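Local structure of flavin-containing monooxygenase (6WPU) at residues G58-Y63 / I80-L85; E211-Q216 / R232-F237; W263-I268 / F279-S284; D313-P318 / A376-M381. The protein probably catalyses the FAD-dependent S-oxygenation of S-allyl-L-cysteine in garlic, turning the thioether sulfur into a sulfoxide. All coordinates share one frame; numbering follows the deposited sequence.

Contact 1 of 4, residues G58-Y63 / I80-L85. With FAD (flavin-adenine dinucleotide), chain B.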
# COMPACT_ATOMS: atom_id res chain seq x y z
N GLY A 58 0.22 -5.74 -12.06
CA GLY A 58 -0.89 -5.40 -11.20
C GLY A 58 -0.55 -5.47 -9.73
O GLY A 58 -1.23 -4.87 -8.90
N GLY A 59 0.51 -6.21 -9.41
CA GLY A 59 0.98 -6.29 -8.05
C GLY A 59 -0.09 -6.82 -7.09
O GLY A 59 -0.70 -7.87 -7.31
N THR A 60 -0.31 -6.05 -6.03
CA THR A 60 -1.26 -6.43 -4.98
C THR A 60 -2.63 -6.77 -5.55
O THR A 60 -3.31 -7.66 -5.05
CB THR A 60 -1.37 -5.29 -3.97
OG1 THR A 60 -0.21 -5.30 -3.14
CG2 THR A 60 -2.62 -5.44 -3.12
N TRP A 61 -3.04 -6.07 -6.61
CA TRP A 61 -4.40 -6.19 -7.12
C TRP A 61 -4.65 -7.49 -7.89
O TRP A 61 -5.78 -7.72 -8.33
CB TRP A 61 -4.73 -4.96 -7.97
CG TRP A 61 -4.90 -3.74 -7.11
CD1 TRP A 61 -4.03 -2.70 -6.96
CD2 TRP A 61 -6.00 -3.47 -6.24
NE1 TRP A 61 -4.53 -1.80 -6.06
CE2 TRP A 61 -5.75 -2.25 -5.61
CE3 TRP A 61 -7.20 -4.15 -5.96
CZ2 TRP A 61 -6.63 -1.68 -4.70
CZ3 TRP A 61 -8.07 -3.59 -5.06
CH2 TRP A 61 -7.79 -2.36 -4.44
N ILE A 62 -3.64 -8.33 -8.06
CA ILE A 62 -3.84 -9.69 -8.58
C ILE A 62 -4.25 -10.57 -7.40
O ILE A 62 -3.40 -11.02 -6.63
CB ILE A 62 -2.58 -10.24 -9.25
CG1 ILE A 62 -2.05 -9.27 -10.31
CG2 ILE A 62 -2.87 -11.61 -9.86
CD1 ILE A 62 -0.69 -9.68 -10.85
N TYR A 63 -5.55 -10.85 -7.25
CA TYR A 63 -5.96 -11.81 -6.23
C TYR A 63 -5.38 -13.18 -6.53
O TYR A 63 -5.30 -13.61 -7.68
CB TYR A 63 -7.49 -11.91 -6.15
CG TYR A 63 -7.94 -13.03 -5.25
CD1 TYR A 63 -7.87 -12.90 -3.86
CD2 TYR A 63 -8.44 -14.23 -5.77
CE1 TYR A 63 -8.26 -13.93 -3.02
CE2 TYR A 63 -8.84 -15.27 -4.93
CZ TYR A 63 -8.75 -15.11 -3.55
OH TYR A 63 -9.14 -16.12 -2.70
N ILE A 80 7.17 -16.78 -0.87
CA ILE A 80 6.49 -15.51 -0.64
C ILE A 80 5.30 -15.43 -1.59
O ILE A 80 5.44 -15.66 -2.79
CB ILE A 80 7.43 -14.31 -0.85
CG1 ILE A 80 8.63 -14.38 0.11
CG2 ILE A 80 6.67 -12.98 -0.64
CD1 ILE A 80 8.22 -14.52 1.60
N VAL A 81 4.13 -15.09 -1.05
CA VAL A 81 2.98 -14.71 -1.87
C VAL A 81 2.87 -13.20 -1.81
O VAL A 81 2.84 -12.61 -0.72
CB VAL A 81 1.68 -15.39 -1.37
CG1 VAL A 81 0.52 -14.95 -2.22
CG2 VAL A 81 1.82 -16.91 -1.42
N HIS A 82 2.82 -12.54 -2.96
CA HIS A 82 2.94 -11.09 -2.94
C HIS A 82 1.63 -10.41 -2.52
O HIS A 82 1.63 -9.49 -1.68
CB HIS A 82 3.37 -10.52 -4.29
CG HIS A 82 3.42 -9.02 -4.30
ND1 HIS A 82 4.55 -8.31 -3.92
CD2 HIS A 82 2.46 -8.10 -4.53
CE1 HIS A 82 4.28 -7.02 -3.97
NE2 HIS A 82 3.02 -6.87 -4.34
N SER A 83 0.50 -10.88 -3.05
CA SER A 83 -0.78 -10.25 -2.74
C SER A 83 -1.35 -10.63 -1.37
O SER A 83 -1.30 -11.80 -0.96
CB SER A 83 -1.81 -10.59 -3.82
OG SER A 83 -3.03 -9.93 -3.53
N SER A 84 -1.92 -9.64 -0.68
CA SER A 84 -2.67 -9.81 0.56
C SER A 84 -4.18 -9.75 0.36
O SER A 84 -4.91 -9.76 1.36
CB SER A 84 -2.27 -8.72 1.57
OG SER A 84 -0.86 -8.71 1.75
N LEU A 85 -4.68 -9.64 -0.87
CA LEU A 85 -6.12 -9.48 -1.04
C LEU A 85 -6.86 -10.74 -0.63
O LEU A 85 -6.40 -11.85 -0.91
CB LEU A 85 -6.47 -9.18 -2.49
CG LEU A 85 -5.96 -7.92 -3.19
CD1 LEU A 85 -6.41 -7.97 -4.67
CD2 LEU A 85 -6.47 -6.69 -2.51
PA FAD B . 2.28 -3.44 -5.24
O1A FAD B . 0.83 -3.57 -5.69
O2A FAD B . 2.79 -4.24 -4.15
O5B FAD B . 3.26 -3.80 -6.34
C5B FAD B . 4.67 -4.00 -6.22
C4B FAD B . 5.20 -4.86 -7.39
O4B FAD B . 6.59 -5.00 -7.41
C3B FAD B . 4.61 -6.25 -7.40
O3B FAD B . 4.07 -6.55 -8.65
C2B FAD B . 5.76 -7.14 -7.11
O2B FAD B . 5.65 -8.39 -7.71
C1B FAD B . 6.89 -6.34 -7.68
N9A FAD B . 8.18 -6.63 -7.08
C8A FAD B . 8.44 -6.69 -5.71
N7A FAD B . 9.73 -6.98 -5.51
C5A FAD B . 10.36 -7.16 -6.74
C6A FAD B . 11.66 -7.48 -7.13
N6A FAD B . 12.71 -7.71 -6.16
N1A FAD B . 11.96 -7.55 -8.44
C2A FAD B . 11.02 -7.35 -9.40
N3A FAD B . 9.74 -7.04 -9.07
C4A FAD B . 9.39 -6.94 -7.76
N1 FAD B . -5.63 1.41 -2.60
C2 FAD B . -6.78 1.98 -3.26
O2 FAD B . -6.62 3.01 -4.12
N3 FAD B . -8.05 1.56 -2.95
C4 FAD B . -8.24 0.52 -2.06
O4 FAD B . -9.48 0.07 -1.74
C4X FAD B . -7.09 -0.25 -1.54
N5 FAD B . -7.29 -1.43 -0.84
C5X FAD B . -6.19 -2.15 -0.40
C6 FAD B . -6.40 -3.34 0.32
C7 FAD B . -5.29 -4.07 0.75
C7M FAD B . -5.53 -5.34 1.53
C8 FAD B . -4.00 -3.63 0.48
C8M FAD B . -2.80 -4.39 0.93
C9 FAD B . -3.79 -2.45 -0.24
C9A FAD B . -4.88 -1.71 -0.67
N10 FAD B . -4.67 -0.50 -1.42
C10 FAD B . -5.77 0.24 -1.87
C1' FAD B . -3.30 -0.01 -1.67
C2' FAD B . -2.47 -0.65 -2.76
O2' FAD B . -1.27 -1.03 -2.22
C3' FAD B . -2.21 0.45 -3.77
O3' FAD B . -3.44 0.60 -4.36
C4' FAD B . -1.18 0.14 -4.84
O4' FAD B . -1.49 -1.10 -5.37
C5' FAD B . 0.29 0.20 -4.42
O5' FAD B . 0.93 -0.48 -5.46
P FAD B . 2.48 -0.75 -5.69
O1P FAD B . 2.85 -0.77 -7.22
O2P FAD B . 3.20 0.29 -4.75
O3P FAD B . 2.73 -2.09 -4.77
O HOH W 1 -0.26 -7.15 -0.79
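Leu85 and Trp61 cross at about a right angle, with Leu85 CD1 3.6 Å from Trp61 CA and close to the Thr60 carbonyl. That carbonyl is gripped by Ser83: OG donates to Thr60 O over 2.7 Å, in the carbonyl plane and on a lone pair. With chi1 at -178° the Ser83 hydroxyl swings away from its own N and can also accept from Leu85 N in an ST turn, so a short side chain that both gives and takes suits this place. The Tyr63 ring turns its edge to Leu85 O, 3.5 Å from Tyr63 CD1.

His82 reaches past Thr60 to the FAD pyrophosphate. In one of its two modelled conformers, NE2 donates to FAD O2A at 2.6 Å while one ring face lies over the ribose at C2B. Thr60 N meets FAD O1A at 2.8 Å and Trp61 NE1 reaches FAD O3' at 3.1 Å. Gly59 fits because a side chain there would clash with O1A. A water joins Thr60 OG1 to His82 O and Ser84 N.

Two oxygens of one phosphate can thus each receive an N-H, one from either segment, and the Ser83-Thr60 bond probably fixes the spacing of these donors.

Contact 2 of 4, residues E211-Q216 / R232-F237. With SO4 (sulfate ion), chain D.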
# COMPACT_ATOMS: atom_id res chain seq x y z
N GLU A 211 -14.91 -19.52 4.67
CA GLU A 211 -15.46 -20.86 4.91
C GLU A 211 -14.67 -21.71 5.92
O GLU A 211 -15.31 -22.37 6.76
CB GLU A 211 -15.58 -21.62 3.58
CG GLU A 211 -16.74 -21.18 2.69
CD GLU A 211 -16.43 -19.92 1.85
OE1 GLU A 211 -15.37 -19.29 2.06
OE2 GLU A 211 -17.26 -19.55 0.99
N PRO A 212 -13.33 -21.76 5.91
CA PRO A 212 -12.63 -22.59 6.91
C PRO A 212 -12.79 -22.11 8.34
O PRO A 212 -12.38 -22.84 9.25
CB PRO A 212 -11.16 -22.54 6.45
CG PRO A 212 -11.06 -21.37 5.58
CD PRO A 212 -12.39 -21.23 4.91
N PHE A 213 -13.37 -20.93 8.58
CA PHE A 213 -13.64 -20.44 9.93
C PHE A 213 -15.05 -20.80 10.41
O PHE A 213 -15.48 -20.32 11.45
CB PHE A 213 -13.45 -18.91 9.98
CG PHE A 213 -12.06 -18.46 9.60
CD1 PHE A 213 -11.71 -18.25 8.27
CD2 PHE A 213 -11.09 -18.24 10.57
CE1 PHE A 213 -10.42 -17.85 7.93
CE2 PHE A 213 -9.82 -17.83 10.23
CZ PHE A 213 -9.48 -17.64 8.91
N HIS A 214 -15.76 -21.62 9.64
CA HIS A 214 -17.10 -22.05 9.99
C HIS A 214 -17.17 -22.55 11.44
O HIS A 214 -16.42 -23.45 11.83
CB HIS A 214 -17.53 -23.15 9.02
CG HIS A 214 -18.90 -23.67 9.31
ND1 HIS A 214 -19.25 -24.99 9.08
CD2 HIS A 214 -19.99 -23.07 9.82
CE1 HIS A 214 -20.51 -25.16 9.45
NE2 HIS A 214 -20.98 -24.01 9.89
N ASP A 215 -18.04 -21.93 12.24
CA ASP A 215 -18.26 -22.33 13.63
C ASP A 215 -17.01 -22.17 14.51
O ASP A 215 -16.93 -22.76 15.59
CB ASP A 215 -18.79 -23.77 13.71
CG ASP A 215 -19.46 -24.06 15.04
OD1 ASP A 215 -20.17 -23.16 15.54
OD2 ASP A 215 -19.28 -25.18 15.58
N GLN A 216 -16.02 -21.40 14.10
CA GLN A 216 -14.85 -21.15 14.93
C GLN A 216 -15.06 -19.88 15.74
O GLN A 216 -15.88 -19.03 15.39
CB GLN A 216 -13.59 -21.00 14.07
CG GLN A 216 -13.28 -22.20 13.18
CD GLN A 216 -13.19 -23.48 13.98
OE1 GLN A 216 -12.21 -23.70 14.69
NE2 GLN A 216 -14.22 -24.31 13.90
N ARG A 232 -15.97 -8.82 9.40
CA ARG A 232 -17.31 -9.02 8.85
C ARG A 232 -17.33 -10.19 7.86
O ARG A 232 -18.29 -10.96 7.83
CB ARG A 232 -17.80 -7.73 8.19
CG ARG A 232 -18.08 -6.62 9.19
CD ARG A 232 -18.88 -5.48 8.59
NE ARG A 232 -18.18 -4.89 7.46
CZ ARG A 232 -18.56 -5.01 6.20
NH1 ARG A 232 -19.68 -5.67 5.89
NH2 ARG A 232 -17.84 -4.44 5.24
N ASP A 233 -16.26 -10.33 7.07
CA ASP A 233 -16.15 -11.45 6.14
C ASP A 233 -16.12 -12.77 6.89
O ASP A 233 -16.88 -13.69 6.58
CB ASP A 233 -14.90 -11.28 5.27
CG ASP A 233 -14.98 -12.06 3.97
OD1 ASP A 233 -16.00 -11.93 3.24
OD2 ASP A 233 -14.01 -12.77 3.64
N VAL A 234 -15.25 -12.87 7.91
CA VAL A 234 -15.15 -14.07 8.72
C VAL A 234 -16.46 -14.36 9.44
O VAL A 234 -16.88 -15.51 9.58
CB VAL A 234 -13.97 -13.93 9.71
CG1 VAL A 234 -13.98 -15.03 10.77
CG2 VAL A 234 -12.65 -13.94 8.96
N ALA A 235 -17.15 -13.30 9.89
CA ALA A 235 -18.40 -13.49 10.62
C ALA A 235 -19.50 -14.13 9.78
O ALA A 235 -20.50 -14.59 10.35
CB ALA A 235 -18.89 -12.15 11.17
N ARG A 236 -19.31 -14.22 8.45
CA ARG A 236 -20.28 -14.91 7.60
C ARG A 236 -20.39 -16.40 7.95
O ARG A 236 -21.44 -17.01 7.72
CB ARG A 236 -19.90 -14.77 6.12
CG ARG A 236 -19.88 -13.34 5.54
CD ARG A 236 -19.66 -13.42 4.02
NE ARG A 236 -20.65 -14.35 3.47
CZ ARG A 236 -20.42 -15.23 2.50
NH1 ARG A 236 -19.21 -15.30 1.94
NH2 ARG A 236 -21.40 -16.05 2.10
N PHE A 237 -19.32 -17.00 8.46
CA PHE A 237 -19.31 -18.41 8.82
C PHE A 237 -18.90 -18.69 10.26
O PHE A 237 -19.26 -19.75 10.78
CB PHE A 237 -18.38 -19.20 7.88
CG PHE A 237 -18.89 -19.29 6.48
CD1 PHE A 237 -18.58 -18.31 5.55
CD2 PHE A 237 -19.71 -20.35 6.09
CE1 PHE A 237 -19.08 -18.39 4.25
CE2 PHE A 237 -20.20 -20.42 4.80
CZ PHE A 237 -19.88 -19.43 3.88
S SO4 D . -19.58 -4.96 2.15
O1 SO4 D . -20.28 -5.94 2.98
O2 SO4 D . -20.33 -3.71 2.18
O3 SO4 D . -18.25 -4.71 2.68
O4 SO4 D . -19.44 -5.48 0.78
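The beta turn that leads into strand 217-221 meets the chain just past helix 225-234, and the one hydrogen bond between the two segments is a backbone bond: Asp215 N donates to Phe237 O at 2.9 Å. The same oxygen is approached by His214, whose CA-H points at it with CA 3.3 Å from Phe237 O, and whose ring brings its edge there. The turn is type II, from Phe213 to Gln216. Asp215 takes its left-handed position (phi 63°), which aspartate tolerates better than most residues, and Gln216 NE2 folds back to His214 O at 3.1 Å.

Glu211 uses its aliphatic part. Its chain bends at chi2 (82°) and lays CG over one face of Phe237, 4.1 Å from the ring centroid, in a CH-pi contact, with the carboxylate carried out beyond the ring edge. Strand 217-221, helix 225-234 and strand 240-244 form a beta-alpha-beta crossover between parallel neighbours, and the contact closes its far end, where the chain leaves the helix beside the turn that begins the unit.

Beneath the turn, Phe213 points inward. Its CB is 4.0 Å from Val234 CG1, and Val234 CG2 lies over one face of the ring; both side chains also rest on Val218. Branched and aromatic carbon suits this buried layer between helix and sheet. At the other end of segment 232-237, Arg232 holds a sulfate, probably from the crystallisation liquor: NH1 donates to O1 at 3.0 Å and NH2 to O3 at 2.6 Å. Arg90 holds the same anion, and Asp229 forms a salt bridge with Arg232 NH2.

Contact 3 of 4, residues W263-I268 / F279-S284; sequences WLHSMI and FHDGCS
His265 and Phe279 stack face to face, with ring centroids 3.9 Å apart and planes only 10° from parallel. His265 CD2 lies over the middle of the phenyl ring, and both residues keep CG anti to the carbonyl carbon (chi1 -53° for His265), which brings the two flat groups together. Ile268 CG1 adds an apolar touch, 4.0 Å from Phe279 CE2, and Met267 CG packs against His280 CB at 3.8 Å. Cys283 CB and SG approach the ring of His265 obliquely at CE1.

These residues belong to the mixed sheet, where strand 262-271 pairs antiparallel with 276-279. Ile268 and Phe279 form a non-hydrogen-bonded pair whose side chains diverge. A type I turn from Phe279 to Gly282 then begins the short return to strand 284-286. Gly282, closing the turn at a positive phi that suits glycine, lets the chain continue toward that strand.

Hydrogen bonds tie the turn to the strand. His265 ND1 donates in its ring plane to the syn lone pair of Asp281 OD2, at 2.7 Å, while NE2 is hydrogen-bonded to His242 ND1. Asp281 OD1 accepts from Cys283 N at 3.0 Å in an Asx turn, so the carboxylate is fixed from two directions; Thr252 is a further partner of OD2. A leucine at His265 would probably leave Asp281 and His242 without this shared mate and deprive Phe279 of its flat neighbour. In the backbone, His280 N donates to Met267 O at 2.9 Å. A water accepts from both Ser266 N and Asp281 N, joining the two segments again.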
# COMPACT_ATOMS: atom_id res chain seq x y z
N TRP A 263 -18.12 -9.03 18.15
CA TRP A 263 -17.95 -8.13 19.28
C TRP A 263 -16.65 -7.34 19.14
O TRP A 263 -15.66 -7.84 18.59
CB TRP A 263 -17.94 -8.90 20.60
CG TRP A 263 -19.30 -9.44 20.96
CD1 TRP A 263 -20.25 -8.85 21.76
CD2 TRP A 263 -19.87 -10.68 20.51
NE1 TRP A 263 -21.36 -9.65 21.84
CE2 TRP A 263 -21.15 -10.77 21.08
CE3 TRP A 263 -19.41 -11.71 19.69
CZ2 TRP A 263 -21.99 -11.87 20.86
CZ3 TRP A 263 -20.24 -12.79 19.46
CH2 TRP A 263 -21.52 -12.87 20.05
N LEU A 264 -16.68 -6.12 19.67
CA LEU A 264 -15.55 -5.20 19.65
C LEU A 264 -14.94 -5.10 21.05
O LEU A 264 -15.66 -4.92 22.04
CB LEU A 264 -15.98 -3.82 19.17
CG LEU A 264 -16.70 -3.80 17.83
CD1 LEU A 264 -17.57 -2.57 17.71
CD2 LEU A 264 -15.70 -3.84 16.74
N HIS A 265 -13.62 -5.20 21.12
CA HIS A 265 -12.89 -5.06 22.37
C HIS A 265 -11.73 -4.10 22.15
O HIS A 265 -11.40 -3.72 21.02
CB HIS A 265 -12.35 -6.40 22.87
CG HIS A 265 -13.39 -7.46 22.98
ND1 HIS A 265 -14.23 -7.57 24.07
CD2 HIS A 265 -13.74 -8.46 22.14
CE1 HIS A 265 -15.05 -8.59 23.89
NE2 HIS A 265 -14.77 -9.15 22.73
N SER A 266 -11.09 -3.73 23.25
CA SER A 266 -9.96 -2.84 23.18
C SER A 266 -8.67 -3.60 22.93
O SER A 266 -7.93 -3.30 21.98
CB SER A 266 -9.87 -2.02 24.47
OG SER A 266 -9.00 -0.92 24.28
N MET A 267 -8.37 -4.60 23.74
CA MET A 267 -7.09 -5.28 23.61
C MET A 267 -7.13 -6.60 24.36
O MET A 267 -7.90 -6.77 25.31
CB MET A 267 -5.95 -4.42 24.16
CG MET A 267 -6.10 -4.13 25.64
SD MET A 267 -4.86 -2.99 26.29
CE MET A 267 -3.42 -4.05 26.37
N ILE A 268 -6.28 -7.52 23.91
CA ILE A 268 -6.06 -8.76 24.64
C ILE A 268 -5.29 -8.43 25.92
O ILE A 268 -4.24 -7.79 25.88
CB ILE A 268 -5.30 -9.78 23.79
CG1 ILE A 268 -6.10 -10.15 22.54
CG2 ILE A 268 -4.99 -11.03 24.63
CD1 ILE A 268 -5.35 -11.07 21.57
N PHE A 279 -9.94 -10.36 27.45
CA PHE A 279 -9.78 -9.00 26.98
C PHE A 279 -9.74 -8.05 28.17
O PHE A 279 -10.11 -8.40 29.29
CB PHE A 279 -10.92 -8.63 26.01
CG PHE A 279 -10.90 -9.42 24.74
CD1 PHE A 279 -11.64 -10.59 24.62
CD2 PHE A 279 -10.12 -9.01 23.65
CE1 PHE A 279 -11.61 -11.33 23.44
CE2 PHE A 279 -10.10 -9.74 22.49
CZ PHE A 279 -10.85 -10.91 22.38
N HIS A 280 -9.24 -6.84 27.92
CA HIS A 280 -9.15 -5.86 29.00
C HIS A 280 -10.52 -5.55 29.60
O HIS A 280 -10.62 -5.30 30.81
CB HIS A 280 -8.50 -4.57 28.52
CG HIS A 280 -8.68 -3.42 29.46
ND1 HIS A 280 -7.87 -3.24 30.56
CD2 HIS A 280 -9.59 -2.42 29.48
CE1 HIS A 280 -8.27 -2.16 31.22
NE2 HIS A 280 -9.31 -1.65 30.58
N ASP A 281 -11.58 -5.57 28.79
CA ASP A 281 -12.92 -5.35 29.34
C ASP A 281 -13.44 -6.52 30.17
O ASP A 281 -14.59 -6.50 30.59
CB ASP A 281 -13.91 -5.03 28.22
CG ASP A 281 -13.84 -6.02 27.07
OD1 ASP A 281 -13.84 -7.25 27.32
OD2 ASP A 281 -13.82 -5.57 25.90
N GLY A 282 -12.66 -7.55 30.45
CA GLY A 282 -13.13 -8.65 31.25
C GLY A 282 -13.70 -9.82 30.47
O GLY A 282 -13.86 -10.90 31.05
N CYS A 283 -14.02 -9.64 29.19
CA CYS A 283 -14.57 -10.74 28.41
C CYS A 283 -13.53 -11.85 28.23
O CYS A 283 -12.39 -11.59 27.83
CB CYS A 283 -15.07 -10.23 27.06
SG CYS A 283 -15.60 -11.53 25.90
N SER A 284 -13.93 -13.08 28.55
CA SER A 284 -13.08 -14.25 28.41
C SER A 284 -13.77 -15.24 27.49
O SER A 284 -14.97 -15.51 27.65
CB SER A 284 -12.81 -14.90 29.78
OG SER A 284 -11.95 -16.02 29.66
O HOH W 2 -10.92 -4.69 25.96

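Contact 4 of 4, residues D313-P318 / A376-M381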
# COMPACT_ATOMS: atom_id res chain seq x y z
N ASP A 313 12.00 0.67 12.13
CA ASP A 313 10.65 0.79 12.69
C ASP A 313 9.75 1.57 11.73
O ASP A 313 9.11 2.55 12.10
CB ASP A 313 10.67 1.43 14.07
CG ASP A 313 9.35 1.25 14.83
OD1 ASP A 313 8.50 0.43 14.39
OD2 ASP A 313 9.14 1.94 15.86
N ASN A 314 9.77 1.14 10.47
CA ASN A 314 9.00 1.72 9.37
C ASN A 314 9.33 3.18 9.10
O ASN A 314 8.49 3.91 8.54
CB ASN A 314 7.49 1.51 9.57
CG ASN A 314 7.03 0.21 8.95
OD1 ASN A 314 7.85 -0.52 8.37
ND2 ASN A 314 5.75 -0.10 9.09
N ARG A 315 10.53 3.63 9.46
CA ARG A 315 11.09 4.87 8.93
C ARG A 315 12.13 4.50 7.87
O ARG A 315 13.16 3.88 8.19
CB ARG A 315 11.70 5.74 10.02
CG ARG A 315 12.55 6.87 9.47
CD ARG A 315 13.07 7.74 10.59
NE ARG A 315 12.00 8.52 11.21
CZ ARG A 315 12.19 9.36 12.23
NH1 ARG A 315 13.39 9.51 12.75
NH2 ARG A 315 11.18 10.06 12.70
N VAL A 316 11.84 4.83 6.62
CA VAL A 316 12.76 4.57 5.51
C VAL A 316 13.56 5.83 5.24
O VAL A 316 13.00 6.93 5.12
CB VAL A 316 12.00 4.15 4.25
CG1 VAL A 316 12.99 3.92 3.11
CG2 VAL A 316 11.16 2.93 4.49
N GLY A 317 14.87 5.69 5.12
CA GLY A 317 15.65 6.76 4.54
C GLY A 317 16.94 7.08 5.25
O GLY A 317 17.67 6.18 5.70
N PRO A 318 17.25 8.38 5.40
CA PRO A 318 16.40 9.55 5.11
C PRO A 318 15.95 9.73 3.64
O PRO A 318 16.72 9.43 2.71
CB PRO A 318 17.28 10.73 5.54
CG PRO A 318 18.68 10.21 5.52
CD PRO A 318 18.56 8.77 5.94
N ALA A 376 14.61 18.45 9.69
CA ALA A 376 13.56 19.33 10.21
C ALA A 376 12.26 18.56 10.38
O ALA A 376 11.55 18.74 11.38
CB ALA A 376 13.35 20.51 9.27
N TYR A 377 11.93 17.70 9.41
CA TYR A 377 10.72 16.90 9.52
C TYR A 377 10.79 15.96 10.73
O TYR A 377 9.83 15.87 11.50
CB TYR A 377 10.49 16.13 8.22
CG TYR A 377 9.24 15.28 8.23
CD1 TYR A 377 7.98 15.85 8.25
CD2 TYR A 377 9.34 13.91 8.21
CE1 TYR A 377 6.83 15.06 8.27
CE2 TYR A 377 8.21 13.11 8.22
CZ TYR A 377 6.96 13.69 8.25
OH TYR A 377 5.84 12.86 8.25
N TYR A 378 11.93 15.28 10.92
CA TYR A 378 12.08 14.36 12.04
C TYR A 378 11.92 15.09 13.37
O TYR A 378 11.40 14.53 14.34
CB TYR A 378 13.44 13.67 11.99
CG TYR A 378 13.62 12.64 10.90
CD1 TYR A 378 12.54 12.20 10.13
CD2 TYR A 378 14.87 12.08 10.65
CE1 TYR A 378 12.72 11.23 9.13
CE2 TYR A 378 15.05 11.13 9.67
CZ TYR A 378 13.98 10.70 8.91
OH TYR A 378 14.18 9.75 7.94
N LYS A 379 12.39 16.34 13.44
CA LYS A 379 12.32 17.09 14.68
C LYS A 379 10.92 17.62 14.93
O LYS A 379 10.50 17.70 16.10
CB LYS A 379 13.34 18.24 14.65
CG LYS A 379 14.68 17.85 15.26
CD LYS A 379 15.75 18.89 14.94
CE LYS A 379 17.15 18.40 15.32
NZ LYS A 379 18.10 18.54 14.18
N GLN A 380 10.18 17.98 13.88
CA GLN A 380 8.76 18.28 14.03
C GLN A 380 8.00 17.08 14.60
O GLN A 380 7.21 17.23 15.54
CB GLN A 380 8.14 18.68 12.70
CG GLN A 380 8.44 20.06 12.22
CD GLN A 380 8.00 20.24 10.78
OE1 GLN A 380 8.83 20.36 9.88
NE2 GLN A 380 6.69 20.22 10.55
N MET A 381 8.21 15.89 14.03
CA MET A 381 7.58 14.69 14.57
C MET A 381 7.91 14.53 16.04
O MET A 381 7.03 14.29 16.88
CB MET A 381 8.03 13.45 13.81
CG MET A 381 7.60 13.35 12.36
SD MET A 381 8.13 11.79 11.64
CE MET A 381 7.29 10.61 12.73
O HOH W 3 11.85 11.98 14.88
O HOH W 4 12.62 9.57 5.65
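Arg315 lays its guanidinium flat on the ring of Tyr378, the planes only 1° apart and the centres separated by 3.6 Å, a stacked cation-pi pair. NE sits by CE1 and NH1 above the CG-CD2 side, while Arg315 CD lies 3.5 Å from Tyr378 OH, so the chain runs over the ring from its hydroxyl end. An extended start, then a bend at chi3 (-70°), delivers the flat group to the face. At the guanidinium edge, Met381 SD is 3.7 Å from Arg315 NH2. The phenol oxygen ends beside Pro318, with OH 3.6 Å from CA.

Two waters form the next layer. One accepts from Arg315 NH2 and donates to Tyr378 O at 2.6 Å; the other donates to Val316 O at 2.7 Å and lies 2.8 Å from Tyr378 OH. With a leucine in place of Tyr378, the guanidinium would probably lose its flat support and be freer to turn, and the water at Val316 O would lose a partner.

Farther out, the loop after helix 367-383 helps place both sides: Thr391 OG1 accepts from Arg315 NE, Thr391 O receives the Tyr377 hydroxyl, and His392 NE2 is hydrogen-bonded to Val316 N. Strand 315-317, in a two-stranded antiparallel hairpin with 310-312, runs nearly antiparallel to the helix, and Arg315 and Tyr378 bridge the 12.7 Å between the segment axes. Gly317 has backbone angles that suit a residue without a side chain.

Because the aromatic face meets the flat of the cation, the N-H groups in its plane remain available for Thr391 and water, and one arginine serves both.

In the fold
The four contacts follow one another in series along the chain, each closing before the next opens. Contact 1, about 11 Å from the centre of the chain, belongs to the loop between strand 47-52 and helix 95-98. Contacts 2 and 3 lie on one side of the chain's centre, their own centres about 20 Å apart, and both serve the mixed sheet: contact 2 flanks strands 217-221 and 240-244, contact 3 involves strand 262-271. Contact 4 stands on the opposite side from contact 2, about 40 Å away between centres, joining helix 367-383 to strand 315-317. None touches another, so each is a local junction of its own part of the fold, and only contact 1 touches FAD.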